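Local coordinates for catabolite control protein A (Lactococcus lactis, PDB 2O20), which probably acts as a global regulator of carbon catabolite repression and activation, as a DNA-binding transcription factor of the LacI family, at residues G67-T72 against D121-M126; P71-T76 against L98-N103; L231-L236 against M259-K264; R238-A243 against E267-I272; T288-P293 against L321-F326. The protein carries 1 engineered substitution. All blocks are in the same frame, centred on the assembly; numbering follows the deposited sequence.

Contact 1 of 5, residues G67-T72 against D121-M126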
# COMPACT_ATOMS: atom_id res chain seq x y z
N GLY D 67 15.63 10.30 10.84
CA GLY D 67 14.50 10.95 10.15
C GLY D 67 14.31 10.35 8.76
O GLY D 67 15.24 10.31 7.96
N VAL D 68 13.08 9.94 8.44
CA VAL D 68 12.75 9.38 7.11
C VAL D 68 11.61 10.17 6.49
O VAL D 68 10.51 10.22 7.03
CB VAL D 68 12.35 7.88 7.19
CG1 VAL D 68 12.16 7.28 5.80
CG2 VAL D 68 13.39 7.07 7.99
N ILE D 69 11.87 10.74 5.32
CA ILE D 69 10.91 11.54 4.58
C ILE D 69 10.52 10.75 3.35
O ILE D 69 11.39 10.29 2.62
CB ILE D 69 11.51 12.87 4.11
CG1 ILE D 69 12.13 13.58 5.30
CG2 ILE D 69 10.40 13.73 3.43
CD1 ILE D 69 12.85 14.83 4.99
N LEU D 70 9.21 10.60 3.15
CA LEU D 70 8.68 9.93 1.96
C LEU D 70 7.41 10.65 1.55
O LEU D 70 6.79 11.30 2.39
CB LEU D 70 8.38 8.43 2.23
CG LEU D 70 7.35 8.06 3.30
CD1 LEU D 70 6.86 6.58 3.12
CD2 LEU D 70 7.85 8.23 4.73
N PRO D 71 7.06 10.61 0.25
CA PRO D 71 5.82 11.29 -0.18
C PRO D 71 4.59 10.84 0.61
O PRO D 71 3.86 11.66 1.17
CB PRO D 71 5.73 10.88 -1.65
CG PRO D 71 7.13 10.79 -2.05
CD PRO D 71 7.79 10.10 -0.92
N THR D 72 4.36 9.53 0.67
CA THR D 72 3.23 9.01 1.45
C THR D 72 3.40 7.54 1.78
O THR D 72 3.92 6.75 1.00
CB THR D 72 1.85 9.24 0.72
OG1 THR D 72 0.77 8.70 1.50
CG2 THR D 72 1.85 8.61 -0.65
N ASP D 121 20.01 12.45 13.93
CA ASP D 121 21.39 12.10 13.70
C ASP D 121 21.67 11.78 12.22
O ASP D 121 22.82 11.83 11.77
CB ASP D 121 21.77 10.91 14.60
CG ASP D 121 21.62 11.24 16.07
OD1 ASP D 121 22.51 11.94 16.57
OD2 ASP D 121 20.60 10.89 16.72
N GLY D 122 20.62 11.47 11.48
CA GLY D 122 20.73 11.11 10.08
C GLY D 122 19.36 11.09 9.41
O GLY D 122 18.35 10.93 10.08
N ILE D 123 19.35 11.31 8.09
CA ILE D 123 18.12 11.42 7.28
C ILE D 123 18.17 10.46 6.08
O ILE D 123 19.16 10.40 5.37
CB ILE D 123 17.91 12.92 6.78
CG1 ILE D 123 17.62 13.82 7.98
CG2 ILE D 123 16.77 13.04 5.81
CD1 ILE D 123 17.80 15.30 7.73
N VAL D 124 17.08 9.73 5.87
CA VAL D 124 16.84 9.03 4.62
C VAL D 124 15.76 9.79 3.85
O VAL D 124 14.68 10.03 4.39
CB VAL D 124 16.34 7.59 4.85
CG1 VAL D 124 16.07 6.88 3.51
CG2 VAL D 124 17.33 6.79 5.73
N TYR D 125 16.07 10.18 2.62
CA TYR D 125 15.14 10.91 1.76
C TYR D 125 14.65 10.07 0.60
O TYR D 125 15.44 9.48 -0.13
CB TYR D 125 15.81 12.16 1.19
CG TYR D 125 14.93 12.93 0.23
CD1 TYR D 125 14.07 13.92 0.68
CD2 TYR D 125 14.92 12.62 -1.14
CE1 TYR D 125 13.24 14.60 -0.20
CE2 TYR D 125 14.09 13.31 -2.03
CZ TYR D 125 13.25 14.29 -1.56
OH TYR D 125 12.44 14.98 -2.46
N MET D 126 13.33 10.11 0.40
CA MET D 126 12.65 9.49 -0.72
C MET D 126 11.70 10.55 -1.28
O MET D 126 11.15 11.33 -0.53
CB MET D 126 11.84 8.27 -0.25
CG MET D 126 12.61 6.99 -0.02
SD MET D 126 11.54 5.79 0.85
CE MET D 126 11.93 6.19 2.52
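Ile69 meets the ring of Tyr125 at a slant, with its CB 4.4 Å from CD1. Tyr125 CG stands anti to the backbone N (chi1 177°), and the hydroxyl at the far end of the ring is bonded to Glu108 of helix 105-118. Ile69 and Ile123 share this side of the sheet with the ring, and both reach Phe115 of that helix. On the other face Val68 and Val124 sit next to each other, CG1 to CB at 4.3 Å. There Met126 folds back at its last torsion (chi3 -90°), which brings CE to 3.5 Å from Val68 CG1, a tight approach for two methyls; Phe78 and Thr82 of helix 76-91 pack on Met126. Between these two apolar layers the backbones are bonded in parallel: Gly67 N to Gly122 O, Val124 N to Gly67 O, Ile69 N to Val124 O and Met126 N to Ile69 O, the shortest being Val124 N to Gly67 O at 2.8 Å. Two adjoining parallel strands with helices packed on both faces are typical of a three-layer alpha/beta sheet, here that of one lobe of the periplasmic-binding-protein fold of the LacI family, with strand 65-70 lying between 95-100 and 122-125 in the 2-1-3 order.

Contact 2 of 5, residues P71-T76 against L98-N103; sequences PTITST and LANSDN
Pro71 O takes the backbone N-H of Asp102 on a lone pair, in the carbonyl plane, at 2.7 Å, and this is the close-packed end of the contact. Ser101 presses in beside it, with OG 3.3 Å from Pro71 CA. That hydroxyl sits between the backbone N and the carbonyl carbon (chi1 75°), where it also accepts from Asn103 N at 3.0 Å and closes an ST turn. A second bond lies further along: Ile73 N donates to Asn100 OD1 at 3.0 Å, approaching tilted out of the amide plane, and the same oxygen lies 3.4 Å from Thr72 CA. The backbone of 72-75 is meanwhile folded into a type I turn, and the hydroxyls of Thr72 and Thr74 are bonded to each other at 2.9 Å. Towards Leu98 the fit is much looser, with Ile73 CD1 and Leu98 CD1 only brushing at 4.3 Å. There Ile73 of the second subunit packs on Ile73; at the polar end, Arg83 of the second subunit binds both Thr72 OG1 and Asp102 OD1. Asp102 OD2 pairs with Lys107 of the same chain. The chemistry thus implies a loop, 71-76, fixed through its backbone from within its own subunit, while the carboxylate of Asp102, probably stabilised as an anion by two basic groups, ties the turn after strand 95-100 into the dimer interface.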
# COMPACT_ATOMS: atom_id res chain seq x y z
N PRO D 71 7.06 10.61 0.25
CA PRO D 71 5.82 11.29 -0.18
C PRO D 71 4.59 10.84 0.61
O PRO D 71 3.86 11.66 1.17
CB PRO D 71 5.73 10.88 -1.65
CG PRO D 71 7.13 10.79 -2.05
CD PRO D 71 7.79 10.10 -0.92
N THR D 72 4.36 9.53 0.67
CA THR D 72 3.23 9.01 1.45
C THR D 72 3.40 7.54 1.78
O THR D 72 3.92 6.75 1.00
CB THR D 72 1.85 9.24 0.72
OG1 THR D 72 0.77 8.70 1.50
CG2 THR D 72 1.85 8.61 -0.65
N ILE D 73 2.97 7.20 2.99
CA ILE D 73 2.90 5.83 3.46
C ILE D 73 1.93 4.92 2.65
O ILE D 73 2.10 3.68 2.64
CB ILE D 73 2.54 5.83 4.99
CG1 ILE D 73 2.94 4.52 5.65
CG2 ILE D 73 1.11 6.17 5.23
CD1 ILE D 73 4.43 4.45 5.91
N THR D 74 0.95 5.52 1.97
CA THR D 74 0.04 4.77 1.09
C THR D 74 0.62 4.41 -0.30
O THR D 74 -0.06 3.76 -1.09
CB THR D 74 -1.29 5.52 0.87
OG1 THR D 74 -1.00 6.76 0.21
CG2 THR D 74 -2.00 5.77 2.18
N SER D 75 1.84 4.80 -0.60
CA SER D 75 2.58 4.18 -1.73
C SER D 75 3.25 2.90 -1.26
O SER D 75 4.15 2.96 -0.41
CB SER D 75 3.69 5.09 -2.28
OG SER D 75 4.59 4.35 -3.14
N THR D 76 2.87 1.75 -1.83
CA THR D 76 3.49 0.50 -1.39
C THR D 76 4.95 0.43 -1.83
O THR D 76 5.71 -0.31 -1.23
CB THR D 76 2.76 -0.78 -1.87
OG1 THR D 76 2.70 -0.84 -3.29
CG2 THR D 76 1.38 -0.86 -1.29
N LEU D 98 8.98 8.91 10.95
CA LEU D 98 8.55 8.94 9.57
C LEU D 98 7.72 10.19 9.30
O LEU D 98 6.84 10.53 10.09
CB LEU D 98 7.72 7.69 9.22
CG LEU D 98 8.27 6.29 9.53
CD1 LEU D 98 7.25 5.25 9.08
CD2 LEU D 98 9.59 6.01 8.87
N ALA D 99 7.96 10.84 8.17
CA ALA D 99 7.20 12.04 7.82
C ALA D 99 6.72 11.94 6.38
O ALA D 99 7.48 11.57 5.50
CB ALA D 99 8.06 13.23 8.01
N ASN D 100 5.46 12.30 6.16
CA ASN D 100 4.88 12.32 4.82
C ASN D 100 5.01 13.72 4.22
O ASN D 100 4.58 14.70 4.85
CB ASN D 100 3.38 11.98 4.87
CG ASN D 100 3.11 10.56 5.37
OD1 ASN D 100 3.52 9.56 4.75
ND2 ASN D 100 2.44 10.47 6.51
N SER D 101 5.56 13.81 3.02
CA SER D 101 5.78 15.08 2.33
C SER D 101 4.77 15.37 1.21
O SER D 101 4.71 16.51 0.76
CB SER D 101 7.15 15.08 1.68
OG SER D 101 7.16 14.27 0.51
N ASP D 102 4.05 14.34 0.75
CA ASP D 102 3.15 14.42 -0.41
C ASP D 102 3.86 14.99 -1.65
O ASP D 102 3.22 15.58 -2.53
CB ASP D 102 1.88 15.23 -0.07
CG ASP D 102 1.07 14.59 1.04
OD1 ASP D 102 0.68 13.41 0.89
OD2 ASP D 102 0.85 15.24 2.08
N ASN D 103 5.19 14.81 -1.71
CA ASN D 103 6.01 15.44 -2.74
C ASN D 103 5.86 16.97 -2.93
O ASN D 103 6.00 17.49 -4.05
CB ASN D 103 5.74 14.74 -4.07
CG ASN D 103 6.64 13.59 -4.31
OD1 ASN D 103 6.19 12.56 -4.78
ND2 ASN D 103 7.94 13.75 -4.02

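Contact 3 of 5, residues L231-L236 against M259-K264; sequences LAERLL and MDKGVK. With SO4 (sulfate ion), chain K.
Glu233 and Lys261 form a surface salt bridge between helix 225-237 and the end of helix 248-260, at the rim of a small apolar contact. Lys261 NZ donates to Glu233 OE2 at 2.7 Å, reaching the oxygen on its anti side and somewhat out of the carboxylate plane. The lysine chain runs straight as far as CE and bends only at its last torsion (chi4 -79°), which sets NZ between the carboxylate and a sulfate ion, probably from the crystallisation liquor; sulfate O2 accepts from NZ at 2.9 Å. Arg234, paired with Glu237, brings NH2 to 3.2 Å from sulfate O3. An alanine in place of Glu233 would probably leave the Lys261 ammonium without its carboxylate mate, held by the sulfate alone among the groups described here and freer to turn. Just beyond Lys261 the helix closes with a Schellman motif at Gly262 (phi 74°), and the next residue, Val263, points its side chain toward helix 225-237. The side chains of Val263 and Leu236 pass each other in opposite directions, CG2 of Val263 4.0 Å from CD1 of Leu236. Ala232 CB lies 4.2 Å from Lys261 CE, and Leu254, Ala257 and Met258 of helix 248-260 also pack on this alanine.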
# COMPACT_ATOMS: atom_id res chain seq x y z
N LEU D 231 -4.48 8.81 -19.18
CA LEU D 231 -3.59 8.77 -20.31
C LEU D 231 -4.01 7.79 -21.42
O LEU D 231 -3.57 7.95 -22.56
CB LEU D 231 -2.17 8.37 -19.85
CG LEU D 231 -1.36 9.53 -19.25
CD1 LEU D 231 -0.01 9.01 -18.78
CD2 LEU D 231 -1.15 10.64 -20.26
N ALA D 232 -4.79 6.77 -21.06
CA ALA D 232 -5.08 5.67 -21.99
C ALA D 232 -5.51 6.19 -23.38
O ALA D 232 -4.91 5.83 -24.39
CB ALA D 232 -6.10 4.72 -21.43
N GLU D 233 -6.53 7.05 -23.42
CA GLU D 233 -7.05 7.48 -24.71
C GLU D 233 -6.03 8.36 -25.47
O GLU D 233 -6.02 8.38 -26.74
CB GLU D 233 -8.42 8.16 -24.56
CG GLU D 233 -9.22 8.21 -25.83
CD GLU D 233 -9.70 6.85 -26.31
OE1 GLU D 233 -9.85 6.66 -27.54
OE2 GLU D 233 -9.95 5.95 -25.49
N ARG D 234 -5.15 9.05 -24.71
CA ARG D 234 -4.12 9.90 -25.30
C ARG D 234 -3.10 9.07 -26.07
O ARG D 234 -2.65 9.47 -27.11
CB ARG D 234 -3.41 10.74 -24.24
CG ARG D 234 -4.33 11.62 -23.41
CD ARG D 234 -5.06 12.66 -24.25
NE ARG D 234 -6.44 12.65 -23.80
CZ ARG D 234 -7.48 12.12 -24.42
NH1 ARG D 234 -7.41 11.62 -25.65
NH2 ARG D 234 -8.64 12.16 -23.80
N LEU D 235 -2.74 7.91 -25.52
CA LEU D 235 -1.84 6.97 -26.17
C LEU D 235 -2.50 6.36 -27.42
O LEU D 235 -1.90 6.29 -28.47
CB LEU D 235 -1.40 5.89 -25.19
CG LEU D 235 -0.15 6.25 -24.33
CD1 LEU D 235 -0.43 7.33 -23.33
CD2 LEU D 235 0.41 5.05 -23.61
N LEU D 236 -3.75 5.90 -27.27
CA LEU D 236 -4.50 5.29 -28.38
C LEU D 236 -4.63 6.26 -29.54
O LEU D 236 -4.41 5.84 -30.70
CB LEU D 236 -5.88 4.78 -27.96
CG LEU D 236 -5.89 3.62 -26.94
CD1 LEU D 236 -7.24 3.30 -26.46
CD2 LEU D 236 -5.25 2.37 -27.56
N MET D 259 -8.36 -2.07 -20.13
CA MET D 259 -9.37 -3.11 -19.90
C MET D 259 -10.83 -2.58 -19.85
O MET D 259 -11.74 -3.21 -20.39
CB MET D 259 -9.05 -3.92 -18.64
CG MET D 259 -7.68 -4.60 -18.60
SD MET D 259 -7.43 -5.77 -20.00
CE MET D 259 -8.67 -6.97 -19.68
N ASP D 260 -11.04 -1.41 -19.24
CA ASP D 260 -12.36 -0.76 -19.16
C ASP D 260 -12.95 -0.44 -20.57
O ASP D 260 -14.17 -0.57 -20.78
CB ASP D 260 -12.19 0.51 -18.30
CG ASP D 260 -13.52 1.19 -17.93
OD1 ASP D 260 -13.61 2.43 -18.08
OD2 ASP D 260 -14.46 0.49 -17.56
N LYS D 261 -12.06 -0.14 -21.50
CA LYS D 261 -12.37 0.23 -22.89
C LYS D 261 -12.44 -0.97 -23.87
O LYS D 261 -12.75 -0.77 -25.08
CB LYS D 261 -11.29 1.20 -23.38
CG LYS D 261 -11.29 2.55 -22.68
CD LYS D 261 -10.02 3.40 -22.93
CE LYS D 261 -10.26 4.76 -22.22
NZ LYS D 261 -11.13 5.63 -23.07
N GLY D 262 -12.15 -2.18 -23.37
CA GLY D 262 -12.17 -3.40 -24.20
C GLY D 262 -11.01 -3.56 -25.17
O GLY D 262 -11.12 -4.26 -26.17
N VAL D 263 -9.92 -2.87 -24.91
CA VAL D 263 -8.70 -3.01 -25.67
C VAL D 263 -8.08 -4.35 -25.32
O VAL D 263 -8.07 -4.73 -24.16
CB VAL D 263 -7.73 -1.84 -25.36
CG1 VAL D 263 -6.34 -2.10 -25.94
CG2 VAL D 263 -8.32 -0.53 -25.88
N LYS D 264 -7.62 -5.11 -26.33
CA LYS D 264 -7.09 -6.43 -26.05
C LYS D 264 -5.67 -6.37 -25.54
O LYS D 264 -4.77 -5.88 -26.23
CB LYS D 264 -7.16 -7.32 -27.29
CG LYS D 264 -8.54 -7.57 -27.79
CD LYS D 264 -8.47 -8.31 -29.11
CE LYS D 264 -9.75 -9.01 -29.48
NZ LYS D 264 -9.47 -10.14 -30.45
S SO4 K . -11.41 9.33 -22.04
O1 SO4 K . -11.61 9.24 -23.49
O2 SO4 K . -10.96 8.06 -21.45
O3 SO4 K . -10.44 10.39 -21.88
O4 SO4 K . -12.66 9.63 -21.34

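Contact 4 of 5, residues R238-A243 against E267-I272; sequences RGATSA and EDFEII
Phe269 lays one face of its ring against the peptide that joins Thr241 to Ser242. Its CG is anti to the backbone N (chi1 -158°), and the side chain starts beside the carbonyl of Thr241, whose O is 4.1 Å from CB and 3.8 Å from CG. Further out, CD1 rides over Thr241 C at 3.6 Å. CE1 has two neighbours of different kinds: Ser242 N lies over the face towards the rim, while Ala240 O meets the edge near the ring plane, 3.4 Å from CE1. At the tip, CZ lies 3.7 Å from Ser242 C and touches Ala243 CB at 4.2 Å; CE2 rests by Ser242 CA. From its own segment, two residues on, Ile271 CG1 stands at the ring's edge, in plane. The residue leads into the second strand of a beta-alpha-beta unit, in which helix 248-260 joins strand 242-245 to its parallel neighbour 270-272, an outermost strand of the sheet. Three backbone bonds hold the pair: Glu270 N to Thr241 O, Ala243 N to Glu270 O at 3.0 Å, and Ile272 N to Ala243 O at 3.0 Å. An alanine at Phe269 would probably open a gap beside the Thr241-Ser242 peptide and leave Leu235 and Met258, which pack on the ring from the two neighbouring helices, without that partner. On the face of the sheet away from Ala243 and Ile271, Ser242 CB and Glu270 CB sit together, and the carboxylate of Glu270 is gripped by Asn180, Ser178 and Lys332.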
# COMPACT_ATOMS: atom_id res chain seq x y z
N ARG D 238 -2.76 8.70 -30.48
CA ARG D 238 -1.49 8.80 -31.19
C ARG D 238 -1.01 7.50 -31.85
O ARG D 238 0.06 7.48 -32.47
CB ARG D 238 -0.47 9.38 -30.22
CG ARG D 238 -0.92 10.77 -29.75
CD ARG D 238 0.21 11.55 -29.07
NE ARG D 238 -0.11 12.47 -27.95
CZ ARG D 238 -1.27 12.64 -27.27
NH1 ARG D 238 -2.42 12.06 -27.60
NH2 ARG D 238 -1.29 13.50 -26.24
N GLY D 239 -1.79 6.42 -31.74
CA GLY D 239 -1.42 5.11 -32.32
C GLY D 239 -0.33 4.33 -31.61
O GLY D 239 0.25 3.39 -32.18
N ALA D 240 -0.04 4.67 -30.36
CA ALA D 240 0.85 3.86 -29.53
C ALA D 240 0.22 2.47 -29.36
O ALA D 240 -1.00 2.35 -29.19
CB ALA D 240 1.08 4.51 -28.19
N THR D 241 1.04 1.43 -29.44
CA THR D 241 0.57 0.05 -29.22
C THR D 241 1.18 -0.60 -27.99
O THR D 241 0.88 -1.76 -27.72
CB THR D 241 0.85 -0.86 -30.43
OG1 THR D 241 2.28 -0.90 -30.68
CG2 THR D 241 0.07 -0.37 -31.67
N SER D 242 2.00 0.14 -27.26
CA SER D 242 2.60 -0.34 -26.04
C SER D 242 3.17 0.84 -25.26
O SER D 242 3.28 1.95 -25.79
CB SER D 242 3.68 -1.36 -26.34
OG SER D 242 4.71 -0.78 -27.15
N ALA D 243 3.52 0.59 -24.00
CA ALA D 243 4.12 1.58 -23.15
C ALA D 243 5.03 0.98 -22.09
O ALA D 243 4.70 -0.07 -21.51
CB ALA D 243 3.03 2.37 -22.48
N GLU D 267 -2.65 -8.54 -26.82
CA GLU D 267 -2.72 -8.70 -28.28
C GLU D 267 -2.57 -7.40 -29.06
O GLU D 267 -1.83 -7.35 -30.06
CB GLU D 267 -4.02 -9.40 -28.68
CG GLU D 267 -4.10 -10.89 -28.25
CD GLU D 267 -4.51 -11.17 -26.78
OE1 GLU D 267 -4.90 -10.23 -25.99
OE2 GLU D 267 -4.42 -12.37 -26.40
N ASP D 268 -3.30 -6.36 -28.61
CA ASP D 268 -3.31 -5.04 -29.25
C ASP D 268 -2.61 -3.94 -28.47
O ASP D 268 -2.29 -2.87 -29.02
CB ASP D 268 -4.76 -4.62 -29.54
CG ASP D 268 -5.43 -5.51 -30.58
OD1 ASP D 268 -4.72 -6.14 -31.39
OD2 ASP D 268 -6.66 -5.57 -30.60
N PHE D 269 -2.38 -4.17 -27.18
CA PHE D 269 -1.69 -3.18 -26.33
C PHE D 269 -0.91 -3.90 -25.22
O PHE D 269 -1.46 -4.76 -24.55
CB PHE D 269 -2.63 -2.12 -25.73
CG PHE D 269 -1.90 -0.85 -25.34
CD1 PHE D 269 -1.81 0.22 -26.24
CD2 PHE D 269 -1.26 -0.76 -24.14
CE1 PHE D 269 -1.09 1.36 -25.89
CE2 PHE D 269 -0.50 0.36 -23.80
CZ PHE D 269 -0.44 1.43 -24.68
N GLU D 270 0.36 -3.52 -25.06
CA GLU D 270 1.26 -4.14 -24.09
C GLU D 270 1.81 -3.09 -23.13
O GLU D 270 2.02 -1.95 -23.52
CB GLU D 270 2.43 -4.81 -24.78
CG GLU D 270 2.09 -5.92 -25.79
CD GLU D 270 3.33 -6.62 -26.30
OE1 GLU D 270 4.06 -7.25 -25.51
OE2 GLU D 270 3.60 -6.51 -27.53
N ILE D 271 2.00 -3.48 -21.88
CA ILE D 271 2.44 -2.58 -20.81
C ILE D 271 3.58 -3.24 -19.98
O ILE D 271 3.48 -4.40 -19.59
CB ILE D 271 1.29 -2.18 -19.85
CG1 ILE D 271 0.15 -1.51 -20.61
CG2 ILE D 271 1.80 -1.23 -18.74
CD1 ILE D 271 -1.11 -1.28 -19.78
N ILE D 272 4.62 -2.47 -19.71
CA ILE D 272 5.68 -2.88 -18.78
C ILE D 272 5.79 -1.78 -17.72
O ILE D 272 5.96 -0.62 -18.04
CB ILE D 272 7.05 -3.10 -19.51
CG1 ILE D 272 6.90 -4.13 -20.63
CG2 ILE D 272 8.13 -3.55 -18.46
CD1 ILE D 272 8.16 -4.37 -21.47

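Contact 5 of 5, residues T288-P293 against L321-F326; sequences TSVNQP and LDHEIF
Asn291 lies over one face of the Phe326 ring, its CB 3.8 Å from the ring centroid and 23° off the normal, a CH-pi contact. Asn291 CG is anti to the backbone N (chi1 -172°), which carries the amide out over the ring. The amide is nearly level with the ring, the two planes only 24° apart, and its CG comes within 3.3 Å of Phe326 CE2. From this position ND2 donates to Glu324 OE1 at 3.3 Å, meeting the carboxylate from above its plane, and a water donates to Asn291 O. OD1 is taken by Asn276, so the amide is fixed at both ends. The backbone sets this trio in place. Asn291 with Glu324 and Ser289 with Phe326 are hydrogen-bonded antiparallel pairs, with Asn291 N to Glu324 O at 2.8 Å and Phe326 N to Ser289 O at 2.9 Å. Between them Val290 and Ile325 form a non-hydrogen-bonded pair whose side chains emerge on the other face, CG2 to CG1 at 4.1 Å. Val290 CG1 also touches His323 CD2, and Gln170 holds the NE2 of that imidazole. At the far end Pro293 CG rests on Leu321 CB at 3.9 Å. Helix 164-177 lies along the Val290 and Ile325 side, and Pro293 stands at the N-cap of helix 294-309; the pair runs between the two parallel sheets, consistent with the hinge crossings of the periplasmic-binding-protein fold.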
# COMPACT_ATOMS: atom_id res chain seq x y z
N THR D 288 3.34 -7.23 -16.33
CA THR D 288 4.78 -7.31 -16.58
C THR D 288 5.52 -6.09 -15.99
O THR D 288 5.07 -4.95 -16.13
CB THR D 288 5.07 -7.44 -18.11
OG1 THR D 288 4.53 -8.67 -18.58
CG2 THR D 288 6.57 -7.43 -18.42
N SER D 289 6.66 -6.31 -15.35
CA SER D 289 7.35 -5.20 -14.66
C SER D 289 8.86 -5.45 -14.52
O SER D 289 9.29 -6.57 -14.30
CB SER D 289 6.74 -4.99 -13.25
OG SER D 289 7.07 -3.73 -12.71
N VAL D 290 9.64 -4.37 -14.60
CA VAL D 290 10.95 -4.33 -13.96
C VAL D 290 10.75 -4.60 -12.46
O VAL D 290 9.89 -3.97 -11.80
CB VAL D 290 11.63 -2.94 -14.17
CG1 VAL D 290 12.88 -2.76 -13.30
CG2 VAL D 290 11.94 -2.72 -15.65
N ASN D 291 11.50 -5.56 -11.92
CA ASN D 291 11.54 -5.82 -10.48
C ASN D 291 12.73 -5.07 -9.84
O ASN D 291 13.90 -5.39 -10.11
CB ASN D 291 11.66 -7.32 -10.20
CG ASN D 291 11.52 -7.67 -8.71
OD1 ASN D 291 10.47 -7.46 -8.10
ND2 ASN D 291 12.58 -8.20 -8.13
N GLN D 292 12.42 -4.06 -9.02
CA GLN D 292 13.43 -3.40 -8.20
C GLN D 292 13.46 -4.08 -6.84
O GLN D 292 12.40 -4.47 -6.31
CB GLN D 292 13.12 -1.91 -8.03
CG GLN D 292 13.09 -1.12 -9.34
CD GLN D 292 12.95 0.39 -9.08
OE1 GLN D 292 13.44 0.88 -8.08
NE2 GLN D 292 12.27 1.10 -9.96
N PRO D 293 14.66 -4.22 -6.26
CA PRO D 293 14.81 -4.87 -4.94
C PRO D 293 14.52 -3.86 -3.82
O PRO D 293 15.43 -3.37 -3.14
CB PRO D 293 16.27 -5.34 -4.99
CG PRO D 293 16.94 -4.22 -5.74
CD PRO D 293 15.96 -3.80 -6.81
N LEU D 321 21.95 -1.18 -7.33
CA LEU D 321 21.58 -2.57 -7.09
C LEU D 321 21.02 -3.20 -8.36
O LEU D 321 20.42 -2.51 -9.18
CB LEU D 321 20.55 -2.67 -5.94
CG LEU D 321 20.91 -2.06 -4.57
CD1 LEU D 321 19.85 -2.44 -3.54
CD2 LEU D 321 22.33 -2.44 -4.11
N ASP D 322 21.20 -4.51 -8.53
CA ASP D 322 20.67 -5.17 -9.74
C ASP D 322 19.14 -5.21 -9.79
O ASP D 322 18.48 -5.12 -8.76
CB ASP D 322 21.16 -6.60 -9.82
CG ASP D 322 22.67 -6.71 -9.91
OD1 ASP D 322 23.32 -5.83 -10.54
OD2 ASP D 322 23.17 -7.69 -9.35
N HIS D 323 18.58 -5.37 -10.99
CA HIS D 323 17.13 -5.54 -11.19
C HIS D 323 16.92 -6.70 -12.18
O HIS D 323 17.87 -7.18 -12.79
CB HIS D 323 16.52 -4.27 -11.79
CG HIS D 323 16.98 -3.98 -13.18
ND1 HIS D 323 18.17 -3.34 -13.44
CD2 HIS D 323 16.44 -4.29 -14.38
CE1 HIS D 323 18.32 -3.23 -14.75
NE2 HIS D 323 17.30 -3.82 -15.34
N GLU D 324 15.68 -7.13 -12.34
CA GLU D 324 15.28 -8.14 -13.33
C GLU D 324 13.99 -7.64 -14.00
O GLU D 324 13.43 -6.64 -13.57
CB GLU D 324 14.95 -9.47 -12.64
CG GLU D 324 16.02 -10.03 -11.75
CD GLU D 324 15.44 -10.49 -10.43
OE1 GLU D 324 15.14 -9.60 -9.58
OE2 GLU D 324 15.28 -11.72 -10.24
N ILE D 325 13.55 -8.34 -15.06
CA ILE D 325 12.20 -8.13 -15.64
C ILE D 325 11.43 -9.41 -15.43
O ILE D 325 11.92 -10.51 -15.73
CB ILE D 325 12.27 -7.76 -17.13
CG1 ILE D 325 12.91 -6.37 -17.28
CG2 ILE D 325 10.88 -7.81 -17.79
CD1 ILE D 325 12.92 -5.81 -18.66
N PHE D 326 10.24 -9.28 -14.83
CA PHE D 326 9.32 -10.39 -14.68
C PHE D 326 8.23 -10.34 -15.74
O PHE D 326 7.40 -9.41 -15.72
CB PHE D 326 8.67 -10.35 -13.29
CG PHE D 326 9.63 -10.59 -12.14
CD1 PHE D 326 10.86 -11.24 -12.33
CD2 PHE D 326 9.27 -10.22 -10.87
CE1 PHE D 326 11.72 -11.44 -11.26
CE2 PHE D 326 10.12 -10.44 -9.79
CZ PHE D 326 11.34 -11.05 -9.99
O HOH W 1 15.60 -7.50 -8.33

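Along the chain contacts 1 and 2 open first, from the same stretch, and share Pro71 and Thr72; both belong to the six-stranded parallel sheet, where strand 65-70 has 122-125 on one side and 95-100 on the other. Contacts 3 and 4 alternate in sequence and sit with centres about 9 Å apart around the four-stranded sheet, sharing helix-to-strand connections and packing through Phe269. About 36 Å separates the centre of contact 1 from those of contacts 3 and 4, on the other side of the chain's centre. Contact 5 comes last and lies between, touching contact 4 through Ile272 and Thr288. The set thus samples both lobes of the sugar-binding-type core and the strands that probably connect them.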